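Local coordinates for PmbA-related protein (Thermotoga maritima, PDB 1VL4), which is of uncertain function but belongs to the peptidase U62 family and may be a metallopeptidase, at residues V173-D178 with S294-D299; D284-P289 with V302-K307; L319-T324 with G339-V344. One frame throughout, in Å; residues are numbered along the deposited sequence. Where two conformers were deposited one is given.

Contact 1 of 3, residues V173-D178 with S294-D299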
ATOM      1  N   VAL A 173     -20.911  13.954 -17.240  1.00 10.29           N
ATOM      2  CA  VAL A 173     -20.522  14.839 -16.130  1.00 14.74           C
ATOM      3  C   VAL A 173     -19.017  14.968 -16.124  1.00 13.55           C
ATOM      4  O   VAL A 173     -18.325  14.067 -16.565  1.00 12.62           O
ATOM      5  CB  VAL A 173     -21.100  14.317 -14.709  1.00 13.90           C
ATOM      6  CG1 VAL A 173     -22.607  14.440 -14.687  1.00 20.23           C
ATOM      7  CG2 VAL A 173     -20.671  12.914 -14.351  1.00 15.07           C
ATOM      8  N   GLU A 174     -18.517  16.119 -15.693  1.00 10.68           N
ATOM      9  CA  GLU A 174     -17.074  16.388 -15.702  1.00 12.54           C
ATOM     10  C   GLU A 174     -16.828  17.278 -14.512  1.00 12.61           C
ATOM     11  O   GLU A 174     -17.685  18.068 -14.164  1.00 11.69           O
ATOM     12  CB  GLU A 174     -16.639  17.071 -17.008  1.00 12.96           C
ATOM     13  CG  GLU A 174     -15.170  17.506 -17.064  1.00 24.59           C
ATOM     14  CD  GLU A 174     -14.894  18.951 -16.566  1.00 41.89           C
ATOM     15  OE1 GLU A 174     -15.831  19.783 -16.519  1.00 45.70           O
ATOM     16  OE2 GLU A 174     -13.713  19.263 -16.237  1.00 38.67           O
ATOM     17  N   SER A 175     -15.717  17.086 -13.831  1.00 12.94           N
ATOM     18  CA  SER A 175     -15.308  18.004 -12.756  1.00 13.97           C
ATOM     19  C   SER A 175     -13.784  18.084 -12.715  1.00 12.94           C
ATOM     20  O   SER A 175     -13.098  17.147 -13.097  1.00 15.42           O
ATOM     21  CB  SER A 175     -15.846  17.447 -11.433  1.00 20.99           C
ATOM     22  OG  SER A 175     -15.379  18.158 -10.304  1.00 25.76           O
ATOM     23  N   GLN A 176     -13.236  19.228 -12.330  1.00 10.11           N
ATOM     24  CA  GLN A 176     -11.825  19.323 -12.125  1.00 10.55           C
ATOM     25  C   GLN A 176     -11.629  19.841 -10.747  1.00 11.87           C
ATOM     26  O   GLN A 176     -12.512  20.562 -10.199  1.00 11.65           O
ATOM     27  CB  GLN A 176     -11.134  20.301 -13.059  1.00 13.05           C
ATOM     28  CG  GLN A 176     -11.221  20.076 -14.464  1.00 29.10           C
ATOM     29  CD  GLN A 176     -10.293  21.034 -15.142  1.00 41.41           C
ATOM     30  OE1 GLN A 176      -9.074  20.857 -15.125  1.00 44.03           O
ATOM     31  NE2 GLN A 176     -10.858  22.107 -15.653  1.00 39.56           N
ATOM     32  N   MET A 177     -10.562  19.368 -10.095  0.50 11.06           N
ATOM     33  CA  MET A 177     -10.215  19.733  -8.700  0.50 14.19           C
ATOM     34  C   MET A 177      -8.706  19.957  -8.639  0.50 13.90           C
ATOM     35  O   MET A 177      -7.937  19.207  -9.259  0.50 10.33           O
ATOM     36  CB  MET A 177     -10.630  18.643  -7.647  0.65 13.95           C
ATOM     37  CG  MET A 177      -9.703  17.463  -7.503  0.65 21.31           C
ATOM     38  SD  MET A 177      -7.980  17.881  -7.080  0.65 22.48           S
ATOM     39  CE  MET A 177      -8.125  18.389  -5.309  0.65 11.01           C
ATOM     40  N   ASP A 178      -8.282  20.945  -7.857  1.00 11.95           N
ATOM     41  CA  ASP A 178      -6.886  21.110  -7.556  1.00 11.66           C
ATOM     42  C   ASP A 178      -6.661  21.394  -6.061  1.00 14.17           C
ATOM     43  O   ASP A 178      -7.626  21.550  -5.291  1.00 10.41           O
ATOM     44  CB  ASP A 178      -6.208  22.123  -8.486  1.00 13.44           C
ATOM     45  CG  ASP A 178      -6.620  23.557  -8.259  1.00 15.73           C
ATOM     46  OD1 ASP A 178      -7.626  23.880  -7.602  1.00 12.14           O
ATOM     47  OD2 ASP A 178      -5.906  24.375  -8.814  1.00 14.52           O
ATOM     48  N   SER A 294     -13.516  17.075  -2.249  1.00 14.07           N
ATOM     49  CA  SER A 294     -14.804  17.678  -2.594  1.00 13.61           C
ATOM     50  C   SER A 294     -15.093  17.455  -4.071  1.00 15.01           C
ATOM     51  O   SER A 294     -14.190  17.566  -4.886  1.00 12.18           O
ATOM     52  CB  SER A 294     -14.830  19.148  -2.248  1.00 12.64           C
ATOM     53  OG  SER A 294     -14.645  19.403  -0.832  1.00 12.81           O
ATOM     54  N   THR A 295     -16.329  17.051  -4.394  1.00 13.30           N
ATOM     55  CA  THR A 295     -16.699  16.706  -5.752  1.00 15.26           C
ATOM     56  C   THR A 295     -18.211  16.762  -5.838  1.00 15.89           C
ATOM     57  O   THR A 295     -18.865  16.495  -4.852  1.00 15.19           O
ATOM     58  CB  THR A 295     -16.206  15.293  -6.141  1.00 18.26           C
ATOM     59  OG1 THR A 295     -16.605  14.983  -7.499  1.00 21.10           O
ATOM     60  CG2 THR A 295     -16.725  14.207  -5.177  1.00 15.70           C
ATOM     61  N   PRO A 296     -18.745  17.185  -6.978  1.00 15.48           N
ATOM     62  CA  PRO A 296     -20.182  17.227  -7.224  1.00 13.55           C
ATOM     63  C   PRO A 296     -20.816  15.892  -7.588  1.00 12.02           C
ATOM     64  O   PRO A 296     -22.026  15.811  -7.643  1.00 14.33           O
ATOM     65  CB  PRO A 296     -20.296  18.234  -8.366  1.00 13.18           C
ATOM     66  CG  PRO A 296     -19.035  18.167  -9.031  1.00 17.87           C
ATOM     67  CD  PRO A 296     -17.985  17.827  -8.075  1.00 15.88           C
ATOM     68  N   PHE A 297     -20.017  14.840  -7.839  1.00 11.45           N
ATOM     69  CA  PHE A 297     -20.587  13.541  -8.167  1.00  9.26           C
ATOM     70  C   PHE A 297     -19.704  12.458  -7.721  1.00  9.48           C
ATOM     71  O   PHE A 297     -18.451  12.640  -7.584  1.00 12.52           O
ATOM     72  CB  PHE A 297     -20.994  13.456  -9.664  1.00 11.13           C
ATOM     73  CG  PHE A 297     -19.841  13.724 -10.632  1.00  7.42           C
ATOM     74  CD1 PHE A 297     -18.928  12.720 -10.928  1.00 13.06           C
ATOM     75  CD2 PHE A 297     -19.691  14.963 -11.217  1.00 11.41           C
ATOM     76  CE1 PHE A 297     -17.908  12.926 -11.816  1.00 11.85           C
ATOM     77  CE2 PHE A 297     -18.661  15.217 -12.079  1.00 15.57           C
ATOM     78  CZ  PHE A 297     -17.755  14.219 -12.385  1.00 14.39           C
ATOM     79  N   ASP A 298     -20.342  11.324  -7.412  1.00 10.91           N
ATOM     80  CA  ASP A 298     -19.613  10.111  -7.061  1.00 12.39           C
ATOM     81  C   ASP A 298     -19.077   9.344  -8.313  1.00 14.23           C
ATOM     82  O   ASP A 298     -19.171   9.836  -9.442  1.00 14.47           O
ATOM     83  CB  ASP A 298     -20.457   9.248  -6.061  1.00 13.21           C
ATOM     84  CG  ASP A 298     -21.635   8.567  -6.699  1.00 13.96           C
ATOM     85  OD1 ASP A 298     -21.693   8.538  -7.947  1.00 13.84           O
ATOM     86  OD2 ASP A 298     -22.481   8.012  -5.944  1.00 16.30           O
ATOM     87  N   ASP A 299     -18.501   8.168  -8.120  1.00 14.02           N
ATOM     88  CA  ASP A 299     -17.919   7.414  -9.234  1.00 15.10           C
ATOM     89  C   ASP A 299     -18.980   6.662 -10.071  1.00 13.70           C
ATOM     90  O   ASP A 299     -18.642   6.029 -11.052  1.00 12.54           O
ATOM     91  CB  ASP A 299     -16.847   6.462  -8.727  1.00 16.71           C
ATOM     92  CG  ASP A 299     -15.595   7.208  -8.204  1.00 22.69           C
ATOM     93  OD1 ASP A 299     -15.369   8.343  -8.647  1.00 20.23           O
ATOM     94  OD2 ASP A 299     -14.914   6.685  -7.305  1.00 18.85           O
TER

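Contact 2 of 3, residues D284-P289 with V302-K307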
ATOM      1  N   ASP A 284     -22.256  14.528   6.221  1.00 12.32           N
ATOM      2  CA  ASP A 284     -21.486  14.269   4.983  1.00 13.79           C
ATOM      3  C   ASP A 284     -21.693  15.489   4.120  1.00 12.32           C
ATOM      4  O   ASP A 284     -22.832  15.823   3.781  1.00 11.98           O
ATOM      5  CB  ASP A 284     -21.987  12.989   4.289  1.00 12.85           C
ATOM      6  CG  ASP A 284     -21.252  12.711   2.922  1.00 24.79           C
ATOM      7  OD1 ASP A 284     -20.175  13.293   2.676  1.00 17.51           O
ATOM      8  OD2 ASP A 284     -21.798  11.980   2.066  1.00 24.20           O
ATOM      9  N   LEU A 285     -20.589  16.189   3.840  1.00 13.89           N
ATOM     10  CA  LEU A 285     -20.631  17.432   3.077  1.00 13.55           C
ATOM     11  C   LEU A 285     -19.996  17.208   1.706  1.00 12.61           C
ATOM     12  O   LEU A 285     -18.886  16.702   1.628  1.00 11.58           O
ATOM     13  CB  LEU A 285     -19.827  18.511   3.804  1.00 19.37           C
ATOM     14  CG  LEU A 285     -20.496  19.592   4.599  1.00 27.90           C
ATOM     15  CD1 LEU A 285     -21.599  19.125   5.549  1.00 21.31           C
ATOM     16  CD2 LEU A 285     -19.409  20.368   5.297  1.00 24.77           C
ATOM     17  N   PRO A 286     -20.684  17.603   0.605  1.00 11.21           N
ATOM     18  CA  PRO A 286     -20.035  17.519  -0.742  1.00 14.94           C
ATOM     19  C   PRO A 286     -18.782  18.393  -0.907  1.00 14.06           C
ATOM     20  O   PRO A 286     -17.917  18.109  -1.718  1.00 13.86           O
ATOM     21  CB  PRO A 286     -21.136  18.017  -1.683  1.00 15.67           C
ATOM     22  CG  PRO A 286     -22.442  17.779  -0.905  1.00 14.02           C
ATOM     23  CD  PRO A 286     -22.106  17.995   0.534  1.00 11.69           C
ATOM     24  N   TYR A 287     -18.763  19.502  -0.195  1.00 10.84           N
ATOM     25  CA  TYR A 287     -17.744  20.494  -0.388  1.00 11.73           C
ATOM     26  C   TYR A 287     -17.358  21.210   0.880  1.00 15.01           C
ATOM     27  O   TYR A 287     -18.202  21.559   1.679  1.00 13.08           O
ATOM     28  CB  TYR A 287     -18.179  21.495  -1.425  1.00 11.64           C
ATOM     29  CG  TYR A 287     -17.303  22.706  -1.569  1.00 10.31           C
ATOM     30  CD1 TYR A 287     -16.183  22.721  -2.427  1.00 11.90           C
ATOM     31  CD2 TYR A 287     -17.645  23.879  -0.913  1.00 18.58           C
ATOM     32  CE1 TYR A 287     -15.389  23.872  -2.550  1.00 18.29           C
ATOM     33  CE2 TYR A 287     -16.848  25.003  -1.000  1.00 18.74           C
ATOM     34  CZ  TYR A 287     -15.742  25.002  -1.838  1.00 20.86           C
ATOM     35  OH  TYR A 287     -15.071  26.179  -1.944  1.00 23.08           O
ATOM     36  N   HIS A 288     -16.046  21.423   1.010  1.00 12.81           N
ATOM     37  CA  HIS A 288     -15.450  22.386   1.913  1.00 14.63           C
ATOM     38  C   HIS A 288     -14.232  22.975   1.160  1.00 15.34           C
ATOM     39  O   HIS A 288     -13.527  22.255   0.455  1.00 13.03           O
ATOM     40  CB  HIS A 288     -15.003  21.678   3.197  1.00 14.36           C
ATOM     41  CG  HIS A 288     -14.455  22.612   4.232  1.00 19.64           C
ATOM     42  ND1 HIS A 288     -13.228  23.242   4.102  1.00 18.90           N
ATOM     43  CD2 HIS A 288     -14.977  23.041   5.406  1.00 18.69           C
ATOM     44  CE1 HIS A 288     -13.006  23.984   5.174  1.00 21.03           C
ATOM     45  NE2 HIS A 288     -14.038  23.860   5.989  1.00 19.29           N
ATOM     46  N   PRO A 289     -14.001  24.273   1.277  1.00 14.75           N
ATOM     47  CA  PRO A 289     -12.911  24.921   0.571  1.00 17.73           C
ATOM     48  C   PRO A 289     -11.540  24.271   0.675  1.00 16.43           C
ATOM     49  O   PRO A 289     -10.826  24.281  -0.301  1.00 15.02           O
ATOM     50  CB  PRO A 289     -12.867  26.319   1.209  1.00 19.86           C
ATOM     51  CG  PRO A 289     -14.263  26.549   1.659  1.00 21.94           C
ATOM     52  CD  PRO A 289     -14.815  25.236   2.045  1.00 15.46           C
ATOM     53  N   VAL A 302     -23.557   9.947  -9.569  1.00 12.04           N
ATOM     54  CA  VAL A 302     -24.713  10.389  -8.802  1.00 12.15           C
ATOM     55  C   VAL A 302     -24.335  11.691  -8.112  1.00 11.82           C
ATOM     56  O   VAL A 302     -23.240  11.797  -7.531  1.00 11.71           O
ATOM     57  CB  VAL A 302     -25.171   9.272  -7.794  1.00 10.46           C
ATOM     58  CG1 VAL A 302     -26.284   9.763  -6.827  1.00 12.14           C
ATOM     59  CG2 VAL A 302     -25.573   8.011  -8.506  1.00 17.32           C
ATOM     60  N   PRO A 303     -25.227  12.702  -8.159  1.00 11.10           N
ATOM     61  CA  PRO A 303     -24.865  13.916  -7.424  1.00 13.17           C
ATOM     62  C   PRO A 303     -24.594  13.650  -5.938  1.00 13.53           C
ATOM     63  O   PRO A 303     -25.363  12.931  -5.250  1.00 16.32           O
ATOM     64  CB  PRO A 303     -26.099  14.814  -7.572  1.00 14.10           C
ATOM     65  CG  PRO A 303     -26.866  14.259  -8.684  1.00 15.50           C
ATOM     66  CD  PRO A 303     -26.524  12.837  -8.816  1.00 11.62           C
ATOM     67  N   THR A 304     -23.499  14.211  -5.466  1.00 14.23           N
ATOM     68  CA  THR A 304     -23.200  14.195  -4.039  1.00 14.10           C
ATOM     69  C   THR A 304     -24.226  15.088  -3.309  1.00 13.11           C
ATOM     70  O   THR A 304     -24.749  16.067  -3.869  1.00 18.42           O
ATOM     71  CB  THR A 304     -21.767  14.642  -3.801  1.00 11.18           C
ATOM     72  OG1 THR A 304     -21.522  15.905  -4.425  1.00 14.11           O
ATOM     73  CG2 THR A 304     -20.787  13.651  -4.316  1.00 15.10           C
ATOM     74  N   THR A 305     -24.553  14.699  -2.097  1.00 15.15           N
ATOM     75  CA  THR A 305     -25.577  15.322  -1.282  1.00 11.76           C
ATOM     76  C   THR A 305     -25.024  15.646   0.109  1.00  9.29           C
ATOM     77  O   THR A 305     -24.094  14.995   0.619  1.00 12.05           O
ATOM     78  CB  THR A 305     -26.840  14.410  -1.138  1.00 14.69           C
ATOM     79  OG1 THR A 305     -26.507  13.207  -0.466  1.00 12.53           O
ATOM     80  CG2 THR A 305     -27.436  14.071  -2.484  1.00 15.81           C
ATOM     81  N   GLU A 306     -25.604  16.678   0.704  1.00 11.58           N
ATOM     82  CA  GLU A 306     -25.357  17.072   2.095  1.00 10.85           C
ATOM     83  C   GLU A 306     -26.443  16.507   3.010  1.00 12.50           C
ATOM     84  O   GLU A 306     -27.660  16.692   2.789  1.00  9.78           O
ATOM     85  CB  GLU A 306     -25.261  18.568   2.221  1.00 13.60           C
ATOM     86  CG  GLU A 306     -25.028  19.114   3.670  1.00 13.95           C
ATOM     87  CD  GLU A 306     -24.764  20.606   3.694  1.00 15.48           C
ATOM     88  OE1 GLU A 306     -24.751  21.223   2.598  1.00 15.19           O
ATOM     89  OE2 GLU A 306     -24.545  21.139   4.813  1.00 12.09           O
ATOM     90  N   LYS A 307     -26.018  15.851   4.071  1.00 11.01           N
ATOM     91  CA  LYS A 307     -26.995  15.287   5.008  1.00 14.12           C
ATOM     92  C   LYS A 307     -26.360  15.022   6.353  1.00 10.61           C
ATOM     93  O   LYS A 307     -25.160  14.866   6.442  1.00 11.54           O
ATOM     94  CB  LYS A 307     -27.619  13.986   4.485  1.00 13.80           C
ATOM     95  CG  LYS A 307     -26.637  12.877   4.287  1.00 11.18           C
ATOM     96  CD  LYS A 307     -25.836  13.037   3.010  1.00 20.19           C
ATOM     97  CE  LYS A 307     -25.386  11.727   2.416  1.00 20.48           C
ATOM     98  NZ  LYS A 307     -24.438  12.028   1.311  1.00 14.94           N
TER

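Contact 3 of 3, residues L319-T324 with G339-V344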
ATOM      1  N   LEU A 319     -24.863   5.528   4.279  1.00 14.37           N
ATOM      2  CA  LEU A 319     -24.416   5.951   2.973  1.00 14.38           C
ATOM      3  C   LEU A 319     -24.562   4.783   1.965  1.00 15.46           C
ATOM      4  O   LEU A 319     -24.343   3.624   2.295  1.00 14.41           O
ATOM      5  CB  LEU A 319     -22.960   6.431   3.060  1.00 13.66           C
ATOM      6  CG  LEU A 319     -22.753   7.598   4.060  1.00 14.55           C
ATOM      7  CD1 LEU A 319     -21.345   8.097   3.979  1.00 15.48           C
ATOM      8  CD2 LEU A 319     -23.714   8.733   3.823  1.00 18.59           C
ATOM      9  N   HIS A 320     -24.943   5.131   0.744  1.00 14.82           N
ATOM     10  CA  HIS A 320     -25.302   4.187  -0.291  1.00 14.52           C
ATOM     11  C   HIS A 320     -24.537   4.365  -1.614  1.00 16.32           C
ATOM     12  O   HIS A 320     -24.000   5.436  -1.918  1.00 14.08           O
ATOM     13  CB  HIS A 320     -26.792   4.319  -0.602  1.00 15.60           C
ATOM     14  CG  HIS A 320     -27.684   3.832   0.499  1.00 12.12           C
ATOM     15  ND1 HIS A 320     -28.048   2.515   0.627  1.00 17.96           N
ATOM     16  CD2 HIS A 320     -28.276   4.489   1.520  1.00 17.32           C
ATOM     17  CE1 HIS A 320     -28.847   2.382   1.675  1.00 17.76           C
ATOM     18  NE2 HIS A 320     -28.998   3.568   2.234  1.00 17.68           N
ATOM     19  N   ASN A 321     -24.525   3.261  -2.367  1.00 12.47           N
ATOM     20  CA  ASN A 321     -24.270   3.257  -3.787  1.00 12.90           C
ATOM     21  C   ASN A 321     -25.571   2.856  -4.490  1.00 16.07           C
ATOM     22  O   ASN A 321     -26.597   2.677  -3.833  1.00 17.44           O
ATOM     23  CB  ASN A 321     -23.064   2.388  -4.138  1.00 12.36           C
ATOM     24  CG  ASN A 321     -23.201   0.927  -3.721  1.00  9.95           C
ATOM     25  OD1 ASN A 321     -24.305   0.379  -3.546  1.00 16.34           O
ATOM     26  ND2 ASN A 321     -22.049   0.260  -3.627  1.00 17.46           N
ATOM     27  N   LEU A 322     -25.562   2.764  -5.815  1.00 15.14           N
ATOM     28  CA  LEU A 322     -26.788   2.465  -6.544  1.00 15.40           C
ATOM     29  C   LEU A 322     -27.351   1.095  -6.129  1.00 16.34           C
ATOM     30  O   LEU A 322     -28.562   0.959  -5.948  1.00 14.24           O
ATOM     31  CB  LEU A 322     -26.550   2.514  -8.062  1.00 15.72           C
ATOM     32  CG  LEU A 322     -26.241   3.907  -8.637  1.00 20.83           C
ATOM     33  CD1 LEU A 322     -25.925   3.871 -10.142  1.00 26.75           C
ATOM     34  CD2 LEU A 322     -27.393   4.845  -8.372  1.00 24.54           C
ATOM     35  N   LYS A 323     -26.468   0.112  -5.946  1.00 15.90           N
ATOM     36  CA  LYS A 323     -26.880  -1.254  -5.608  1.00 16.66           C
ATOM     37  C   LYS A 323     -27.577  -1.299  -4.258  1.00 16.55           C
ATOM     38  O   LYS A 323     -28.636  -1.919  -4.120  1.00 16.85           O
ATOM     39  CB  LYS A 323     -25.649  -2.167  -5.641  1.00 16.72           C
ATOM     40  CG  LYS A 323     -25.791  -3.552  -5.012  1.00 25.24           C
ATOM     41  CD  LYS A 323     -24.675  -4.475  -5.489  1.00 24.47           C
ATOM     42  N   THR A 324     -27.029  -0.619  -3.250  1.00 15.30           N
ATOM     43  CA  THR A 324     -27.608  -0.722  -1.907  1.00 16.76           C
ATOM     44  C   THR A 324     -28.871   0.117  -1.833  1.00 18.69           C
ATOM     45  O   THR A 324     -29.873  -0.300  -1.216  1.00 22.02           O
ATOM     46  CB  THR A 324     -26.620  -0.315  -0.801  1.00 15.52           C
ATOM     47  OG1 THR A 324     -26.275   1.039  -0.987  1.00 12.23           O
ATOM     48  CG2 THR A 324     -25.376  -1.124  -0.855  1.00 15.25           C
ATOM     49  N   GLY A 339     -13.819   1.436  -4.519  1.00 27.35           N
ATOM     50  CA  GLY A 339     -13.140   1.033  -3.284  1.00 30.37           C
ATOM     51  C   GLY A 339     -14.069   0.915  -2.103  1.00 27.67           C
ATOM     52  O   GLY A 339     -13.745   0.273  -1.106  1.00 30.18           O
ATOM     53  N   GLY A 340     -15.249   1.499  -2.216  1.00 25.38           N
ATOM     54  CA  GLY A 340     -16.160   1.461  -1.116  1.00 20.80           C
ATOM     55  C   GLY A 340     -17.016   2.693  -1.040  1.00 20.81           C
ATOM     56  O   GLY A 340     -16.619   3.798  -1.481  1.00 22.04           O
ATOM     57  N   ILE A 341     -18.198   2.485  -0.471  1.00 16.71           N
ATOM     58  CA  ILE A 341     -19.067   3.587  -0.101  1.00 16.45           C
ATOM     59  C   ILE A 341     -18.333   4.461   0.922  1.00 17.02           C
ATOM     60  O   ILE A 341     -17.842   3.973   1.943  1.00 14.18           O
ATOM     61  CB  ILE A 341     -20.391   3.050   0.481  1.00 14.45           C
ATOM     62  CG1 ILE A 341     -21.147   2.275  -0.615  1.00 14.97           C
ATOM     63  CG2 ILE A 341     -21.202   4.160   1.054  1.00 12.67           C
ATOM     64  CD1 ILE A 341     -22.232   1.374  -0.110  1.00 13.58           C
ATOM     65  N   ARG A 342     -18.235   5.750   0.642  1.00 15.70           N
ATOM     66  CA  ARG A 342     -17.669   6.660   1.611  1.00 20.65           C
ATOM     67  C   ARG A 342     -18.277   8.061   1.555  1.00 16.05           C
ATOM     68  O   ARG A 342     -18.841   8.457   0.562  1.00 13.01           O
ATOM     69  CB  ARG A 342     -16.132   6.732   1.492  1.00 20.84           C
ATOM     70  CG  ARG A 342     -15.631   7.447   0.269  1.00 33.24           C
ATOM     71  CD  ARG A 342     -14.101   7.726   0.295  1.00 34.28           C
ATOM     72  NE  ARG A 342     -13.583   8.073  -1.038  1.00 37.57           N
ATOM     73  CZ  ARG A 342     -13.729   9.249  -1.650  1.00 37.90           C
ATOM     74  NH1 ARG A 342     -14.394  10.274  -1.079  1.00 38.71           N
ATOM     75  NH2 ARG A 342     -13.207   9.394  -2.865  1.00 31.93           N
ATOM     76  N   PRO A 343     -18.148   8.801   2.661  1.00 15.11           N
ATOM     77  CA  PRO A 343     -18.500  10.206   2.693  1.00 18.07           C
ATOM     78  C   PRO A 343     -17.534  11.000   1.838  1.00 14.32           C
ATOM     79  O   PRO A 343     -16.453  10.507   1.502  1.00 13.13           O
ATOM     80  CB  PRO A 343     -18.332  10.599   4.191  1.00 18.15           C
ATOM     81  CG  PRO A 343     -17.506   9.598   4.780  1.00 20.79           C
ATOM     82  CD  PRO A 343     -17.546   8.352   3.935  1.00 14.68           C
ATOM     83  N   VAL A 344     -17.918  12.216   1.497  1.00 14.08           N
ATOM     84  CA  VAL A 344     -17.034  13.088   0.735  1.00 16.16           C
ATOM     85  C   VAL A 344     -16.180  13.831   1.783  1.00 14.52           C
ATOM     86  O   VAL A 344     -14.990  13.613   1.870  1.00 18.55           O
ATOM     87  CB  VAL A 344     -17.836  14.037  -0.207  1.00 13.27           C
ATOM     88  CG1 VAL A 344     -16.918  14.970  -0.926  1.00 17.61           C
ATOM     89  CG2 VAL A 344     -18.667  13.199  -1.245  1.00 17.42           C
TER

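Contact 1 of 3, residues V173-D178 with S294-D299
Val173 and Phe297 meet tip to tip, the valine setting one methyl group onto the middle of the phenyl ring. Val173 CG2 stands 3.6 Å from the centroid of the Phe297 ring and only 4° off its normal, a CH-pi contact over one face. Rotation at both alpha carbons prepares it. In Val173, CG1 is anti to the carbonyl carbon (chi1 -68°), which leaves CG2 in the position between backbone N and carbonyl carbon; Phe297 carries CG in the equivalent place (chi1 57°). At the ring edge, near its plane, Glu174 O lies 3.7 Å from Phe297 CE2, while Ser175 CB approaches the same CE2 obliquely at 3.6 Å. Ser175 OG reaches Pro296 CD at 3.4 Å. Within the loop, Thr295 OG1 donates to a lone pair of Phe297 O at 3.0 Å, joining the residues before and after Pro296 in the chain. The Phe297 side chain also touches Tyr113 in a loop and Ile165 of strand 148-167. An alanine at Phe297 would probably open a gap between strand and loop, leaving Val173 CG2 and Ser175 CB without the ring they rest against. The join between loop 294-299 and strand 172-188 of the large antiparallel sheet thus rests on van der Waals and CH-pi contacts, with the Thr295 hydroxyl bonded to Phe297 O inside the loop.

Contact 2 of 3, residues D284-P289 with V302-K307
The carboxylate of Asp284 is approached from above its plane by Lys307 NZ, which lies 37° out of that plane and 2.7 Å from Asp284 OD2 in a salt bridge. The motif is an antiparallel bridge where strands 282-285 and 307-311 join in a mixed sheet: Asp284 and Lys307 form a hydrogen-bonded pair, with Asp284 N to Lys307 O at 2.9 Å and Lys307 N to Asp284 O at 3.2 Å. The peptide carbonyl of Thr305 is likewise met from above, Lys307 NZ standing 3.1 Å from Thr305 O. Pro289 N lies over one face of the Tyr287 ring and Pro289 CD over one face of the His288 ring, each offset toward the rim. The Asp284 and Lys307 side chains run alongside each other on one sheet face. Lys307 CG sits between backbone N and carbonyl carbon, and a bend at chi2 (-78°) turns CD toward Asp284 CB. Asn335 also bonds both Asp284 OD2 and Lys307 NZ, and Thr305 OG1, which accepts from Lys307 NZ, is paired with Thr333 O. Pro286 CG packs 3.5 Å from Thr305 C, Pro286 CB meets Thr304 OG1, itself hydrogen-bonded to Thr295 O, and Pro286 CD meets Glu306 CB. The Glu306 chain extends beside Leu285, its carboxylate held by Lys283 and Arg114. Asp284 O also takes a CA-H...O contact, Glu306 CA lying 3.3 Å away.

Contact 3 of 3, residues L319-T324 with G339-V344
Ile341 reaches Leu319 and Asn321 with different branches, and its first torsion divides them: at chi1 -64° CG1 is anti to the carbonyl carbon, while CG2 is anti to the backbone N. CG2 thereby comes to rest against Leu319, with Ile341 CG2 3.5 Å from Leu319 CB and 3.4 Å from Leu319 O. The other branch continues extended at chi2 (163°) and brings Ile341 CD1 to 3.7 Å from Asn321 ND2, the two side chains crossing at about a right angle. Ile341 CD1 also meets the methyl of Thr324 tip to tip. Leu319 uses a second part of its own chain on the following residues: Leu319 CD1 lies 3.5 Å from Pro343 N and close to the proline CD, so that this leucine spans Ile341 and Pro343. The contact across is made by van der Waals contacts of the Ile341 and Leu319 carbons, several of them against polar atoms, and Ile341 also touches Ser256 and Glu258. Polar order lies within 319-324. Thr324 N donates to Asn321 OD1 at 2.9 Å, nearly in line with the amide C=O, and Asn321 N donates to Thr324 OG1 at 3.1 Å. The same Thr324 OG1 is hydrogen-bonded to His320 ND1 at 2.8 Å, so two groups fix the threonine hydroxyl, while Glu300 takes the hydrogen bond of Leu322 N. With Asn321 at the N-cap and reciprocal side-chain-to-backbone bonds to Thr324, this is a capping box at the start of helix 322-328, against which Ile341 packs.

In the fold
The three contacts lie close together. Contacts 1 and 2 have centres about 11 Å apart, contacts 2 and 3 about 13 Å, and contacts 1 and 3 about 15 Å. The segments of contacts 1 and 2 alternate along the chain and are stitched by probable hydrogen bonds, Thr295 O to Thr304 OG1 at 2.8 Å and Ser294 OG to His288 N at 3.1 Å. Contact 2 passes to contact 3 through a probable hydrogen bond from Val344 N to Asp284 OD1, 2.8 Å. Val344 CG1 packs on Pro286 O and on Ser294 CA, touching both other contacts. Contact 1 ties the group to strand 172-188 of the six-stranded antiparallel sheet.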